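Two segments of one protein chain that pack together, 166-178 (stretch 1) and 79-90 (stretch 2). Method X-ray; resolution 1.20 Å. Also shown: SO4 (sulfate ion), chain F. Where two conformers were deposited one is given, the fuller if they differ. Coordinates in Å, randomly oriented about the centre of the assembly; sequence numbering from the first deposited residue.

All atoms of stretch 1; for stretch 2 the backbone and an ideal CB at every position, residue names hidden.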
# COMPACT_ATOMS: atom_id res chain seq x y z
N ALA A 166 4.74 4.14 15.39
CA ALA A 166 3.72 3.17 15.82
C ALA A 166 2.42 3.87 16.09
O ALA A 166 2.31 4.64 17.04
CB ALA A 166 4.16 2.40 17.06
N VAL A 167 1.40 3.58 15.29
CA VAL A 167 0.13 4.29 15.43
C VAL A 167 -0.49 4.14 16.82
O VAL A 167 -1.11 5.07 17.33
CB VAL A 167 -0.86 3.94 14.28
CG1 VAL A 167 -1.23 2.48 14.28
CG2 VAL A 167 -2.10 4.82 14.34
N ASN A 168 -0.30 2.98 17.44
CA ASN A 168 -0.83 2.74 18.78
C ASN A 168 0.23 2.76 19.88
O ASN A 168 -0.12 2.48 21.03
CB ASN A 168 -1.62 1.43 18.80
CG ASN A 168 -2.72 1.39 17.75
OD1 ASN A 168 -3.32 2.41 17.43
ND2 ASN A 168 -2.90 0.25 17.13
N GLY A 169 1.47 3.11 19.56
CA GLY A 169 2.55 3.19 20.56
C GLY A 169 3.59 2.11 20.37
O GLY A 169 4.77 2.36 20.48
N GLU A 170 3.13 0.87 20.14
CA GLU A 170 3.99 -0.27 19.79
C GLU A 170 3.52 -0.71 18.41
O GLU A 170 2.33 -0.69 18.14
CB GLU A 170 3.83 -1.46 20.75
CG GLU A 170 4.35 -1.30 22.16
CD GLU A 170 4.01 -2.51 23.00
OE1 GLU A 170 4.15 -3.64 22.51
OE2 GLU A 170 3.58 -2.32 24.14
N LEU A 171 4.44 -1.13 17.56
CA LEU A 171 4.10 -1.55 16.20
C LEU A 171 3.05 -2.64 16.23
O LEU A 171 3.17 -3.60 17.00
CB LEU A 171 5.34 -2.07 15.47
CG LEU A 171 5.19 -2.18 13.96
CD1 LEU A 171 5.34 -0.81 13.26
CD2 LEU A 171 6.19 -3.21 13.41
N SER A 172 2.06 -2.51 15.37
CA SER A 172 0.96 -3.47 15.30
C SER A 172 0.48 -3.61 13.85
O SER A 172 0.90 -2.88 12.95
CB SER A 172 -0.22 -3.02 16.16
OG SER A 172 -0.91 -1.92 15.56
N GLU A 173 -0.46 -4.53 13.63
CA GLU A 173 -1.03 -4.69 12.31
C GLU A 173 -1.78 -3.42 11.88
O GLU A 173 -1.99 -3.23 10.67
CB GLU A 173 -1.94 -5.91 12.24
CG GLU A 173 -1.20 -7.26 12.31
CD GLU A 173 -0.79 -7.69 13.72
OE1 GLU A 173 -1.14 -6.99 14.72
OE2 GLU A 173 -0.15 -8.75 13.82
N ASP A 174 -2.18 -2.54 12.80
CA ASP A 174 -2.76 -1.26 12.36
C ASP A 174 -1.78 -0.45 11.54
O ASP A 174 -2.18 0.24 10.62
CB ASP A 174 -3.27 -0.43 13.54
CG ASP A 174 -4.55 -0.99 14.18
OD1 ASP A 174 -5.21 -1.86 13.57
OD2 ASP A 174 -4.89 -0.49 15.28
N ASP A 175 -0.49 -0.52 11.85
CA ASP A 175 0.54 0.16 11.05
C ASP A 175 0.62 -0.43 9.65
O ASP A 175 0.79 0.27 8.65
CB ASP A 175 1.90 0.07 11.72
CG ASP A 175 1.92 0.80 13.03
OD1 ASP A 175 1.87 2.05 12.98
OD2 ASP A 175 1.95 0.16 14.10
N ILE A 176 0.52 -1.76 9.59
CA ILE A 176 0.56 -2.48 8.32
C ILE A 176 -0.61 -2.02 7.43
O ILE A 176 -0.45 -1.83 6.24
CB ILE A 176 0.54 -4.00 8.54
CG1 ILE A 176 1.74 -4.45 9.40
CG2 ILE A 176 0.49 -4.70 7.21
CD1 ILE A 176 3.12 -4.23 8.79
N HIS A 177 -1.79 -1.84 8.00
CA HIS A 177 -2.94 -1.40 7.22
C HIS A 177 -2.94 0.10 6.94
O HIS A 177 -3.44 0.54 5.90
CB HIS A 177 -4.25 -1.83 7.88
CG HIS A 177 -4.44 -3.30 7.90
ND1 HIS A 177 -4.46 -4.07 6.75
CD2 HIS A 177 -4.56 -4.15 8.94
CE1 HIS A 177 -4.63 -5.33 7.10
NE2 HIS A 177 -4.69 -5.41 8.41
N LEU A 178 -2.44 0.92 7.86
CA LEU A 178 -2.51 2.36 7.69
C LEU A 178 -1.46 2.94 6.74
O LEU A 178 -1.77 3.78 5.88
CB LEU A 178 -2.38 3.05 9.07
CG LEU A 178 -2.35 4.56 9.07
CD1 LEU A 178 -3.66 5.15 8.45
CD2 LEU A 178 -2.11 5.08 10.48
N UNK A 79 9.41 -11.33 16.53
CA UNK A 79 8.51 -10.41 15.85
C UNK A 79 8.68 -8.96 16.29
O UNK A 79 8.95 -8.68 17.45
CB UNK A 79 7.06 -10.85 16.08
N UNK A 80 8.47 -8.05 15.34
CA UNK A 80 8.27 -6.64 15.67
C UNK A 80 6.82 -6.30 15.93
O UNK A 80 6.55 -5.26 16.53
CB UNK A 80 8.80 -5.76 14.54
N UNK A 81 5.88 -7.11 15.45
CA UNK A 81 4.45 -6.82 15.64
C UNK A 81 4.08 -7.28 17.05
O UNK A 81 3.75 -8.45 17.29
CB UNK A 81 3.59 -7.51 14.58
N UNK A 82 4.20 -6.35 17.98
CA UNK A 82 4.01 -6.66 19.39
C UNK A 82 2.92 -5.86 20.07
O UNK A 82 2.65 -6.07 21.24
CB UNK A 82 5.33 -6.44 20.14
N UNK A 83 2.31 -4.93 19.34
CA UNK A 83 1.35 -4.02 19.93
C UNK A 83 -0.11 -4.39 19.80
O UNK A 83 -0.52 -5.11 18.91
CB UNK A 83 1.55 -2.63 19.31
N UNK A 84 -0.91 -3.79 20.68
CA UNK A 84 -2.34 -3.85 20.58
C UNK A 84 -2.80 -3.05 19.37
O UNK A 84 -2.08 -2.18 18.85
CB UNK A 84 -2.99 -3.33 21.86
N UNK A 85 -4.01 -3.37 18.96
CA UNK A 85 -4.69 -2.64 17.91
C UNK A 85 -5.79 -1.78 18.50
O UNK A 85 -6.28 -2.06 19.58
CB UNK A 85 -5.26 -3.60 16.86
N UNK A 86 -6.18 -0.75 17.77
CA UNK A 86 -7.15 0.22 18.20
C UNK A 86 -8.39 0.09 17.30
O UNK A 86 -8.31 0.37 16.10
CB UNK A 86 -6.57 1.63 18.16
N UNK A 87 -9.54 -0.31 17.86
CA UNK A 87 -10.72 -0.43 17.04
C UNK A 87 -11.04 0.86 16.26
O UNK A 87 -11.64 0.79 15.17
CB UNK A 87 -11.91 -0.82 17.92
N UNK A 88 -10.72 2.03 16.83
CA UNK A 88 -10.95 3.30 16.14
C UNK A 88 -10.19 3.38 14.81
O UNK A 88 -10.68 3.99 13.84
CB UNK A 88 -10.54 4.46 17.04
N UNK A 89 -9.00 2.79 14.74
CA UNK A 89 -8.20 2.82 13.52
C UNK A 89 -8.83 1.91 12.46
O UNK A 89 -8.95 2.28 11.31
CB UNK A 89 -6.76 2.39 13.81
N UNK A 90 -9.28 0.73 12.86
CA UNK A 90 -9.95 -0.18 11.94
C UNK A 90 -11.18 0.53 11.35
O UNK A 90 -11.43 0.45 10.16
CB UNK A 90 -10.35 -1.48 12.65
S SO4 F . -6.54 -8.25 10.05
O1 SO4 F . -6.43 -8.83 11.41
O2 SO4 F . -7.30 -6.99 10.22
O3 SO4 F . -5.17 -8.00 9.58
O4 SO4 F . -7.30 -9.18 9.22

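Position 79 has nothing of stretch 1 within 5.5 Å of its ideal CB, so almost any residue would suit. Its phi of -58° also allows proline, and it is Pro79.

At position 80 CA-to-CB points sideways, and the ideal CB lies 3.8 Å from Leu171 CD2. An apolar side chain fits best. The residue is Leu80, which packs there through its CB.

At position 81 the ideal CB sits near the backbone of Leu171 and Ser172, 4.0 Å from Glu173 OE2. A basic or polar group could answer the carboxylate; an apolar chain could instead reach Leu171 and Ile176. Leu81 takes the second course. Its CD2 lies 3.9 Å from Leu171 CD2 and 4.0 Å from Ile176 CG1.

Position 82 has its ideal CB 3.9 Å from Glu170 OE1, so a donor such as serine, threonine or lysine would suit. Thr82 places OG1 3.2 Å from Glu170 OE1. Its N makes a weak hydrogen bond of 3.1 Å to Leu171 O.

At position 83 CB would point toward stretch 1 and clash, 2.4 Å from Glu170 O and 3.0 Å from Leu171 O. Only glycine suits. Gly83 N donates to Leu171 O at 2.8 Å.

Position 84 points away into space free of stretch 1, so a long polar chain is as good as any. It is Lys84. Its backbone O accepts from Asn168 ND2 at 3.1 Å.

At position 85 the ideal CB is 3.5 Å from Asp174 OD2, with Glu173 and His177 further along and a sulfate beyond. Arginine or lysine would suit. Arg85 forms a salt bridge, NE to Asp174 OD1 at 3.0 Å. Glu173 CB covers one guanidinium face. Arg85 NH1 binds sulfate O1 at 2.8 Å and NH2 binds O2 at 2.9 Å; His177 NE2 holds O3 of the same ion at 2.9 Å.

At position 86 the backbone N donates to Asp174 OD2 at 2.8 Å, a bond open to any residue but proline. A helix starts next, so Ser, Thr, Asp or Asn would suit as a cap. Asn86 OD1 accepts from the backbone N of position 88 at 2.9 Å.

Positions 87 and 88 have no contact with stretch 1. Proline suits a helix's first turn, and small residues are tolerated: they are Pro87 and Ala88.

Position 89 points toward Asp174, Asn168 and Val167. A polar chain could meet the first two, a branched apolar one Val167. Ile89 CD1 packs 3.8 Å from Val167 CG2.

Position 90 points sideways, with room for a long polar chain; it is Glu90.

Stretch 2, residues 79-90: PLLTGKRNPAIE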
# COMPACT_ATOMS: atom_id res chain seq x y z
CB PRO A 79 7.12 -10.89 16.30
CG PRO A 79 7.29 -12.29 16.74
CD PRO A 79 8.70 -12.44 17.21
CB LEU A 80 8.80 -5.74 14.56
CG LEU A 80 10.31 -5.72 14.32
CD1 LEU A 80 10.69 -4.60 13.36
CD2 LEU A 80 11.07 -5.54 15.63
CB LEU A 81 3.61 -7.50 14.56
CG LEU A 81 3.80 -6.92 13.15
CD1 LEU A 81 3.26 -7.89 12.11
CD2 LEU A 81 3.13 -5.57 13.02
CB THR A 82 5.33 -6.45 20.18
OG1 THR A 82 5.68 -5.08 20.10
CG2 THR A 82 6.44 -7.37 19.69
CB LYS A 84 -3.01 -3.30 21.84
CG LYS A 84 -2.87 -1.79 22.05
CD LYS A 84 -3.52 -1.31 23.33
CE LYS A 84 -2.80 -1.74 24.57
NZ LYS A 84 -1.44 -1.13 24.66
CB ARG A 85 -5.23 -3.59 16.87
CG ARG A 85 -4.06 -4.26 16.18
CD ARG A 85 -4.44 -5.32 15.25
NE ARG A 85 -5.05 -4.80 14.03
CZ ARG A 85 -5.51 -5.61 13.10
NH1 ARG A 85 -5.40 -6.92 13.23
NH2 ARG A 85 -6.09 -5.11 12.03
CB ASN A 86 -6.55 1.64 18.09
CG ASN A 86 -7.50 2.71 18.56
OD1 ASN A 86 -8.66 2.42 18.88
ND2 ASN A 86 -7.03 3.95 18.61
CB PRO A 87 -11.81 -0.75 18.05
CG PRO A 87 -11.08 -1.51 19.12
CD PRO A 87 -9.80 -0.74 19.25
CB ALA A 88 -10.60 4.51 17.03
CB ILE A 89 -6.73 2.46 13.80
CG1 ILE A 89 -6.08 3.54 14.69
CG2 ILE A 89 -5.95 2.28 12.51
CD1 ILE A 89 -5.89 4.89 14.10
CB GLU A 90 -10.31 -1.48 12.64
CG GLU A 90 -11.02 -2.50 11.78
CD GLU A 90 -11.44 -3.72 12.58
OE1 GLU A 90 -12.19 -3.55 13.58
OE2 GLU A 90 -11.05 -4.85 12.21
O HOH W 1 0.83 -6.46 16.70
O HOH W 2 0.21 -0.90 20.05
O HOH W 3 0.38 -2.74 23.04
O HOH W 4 -6.85 -2.34 11.26
O HOH W 5 -4.27 4.84 18.25
O HOH W 6 -7.73 -1.99 14.60
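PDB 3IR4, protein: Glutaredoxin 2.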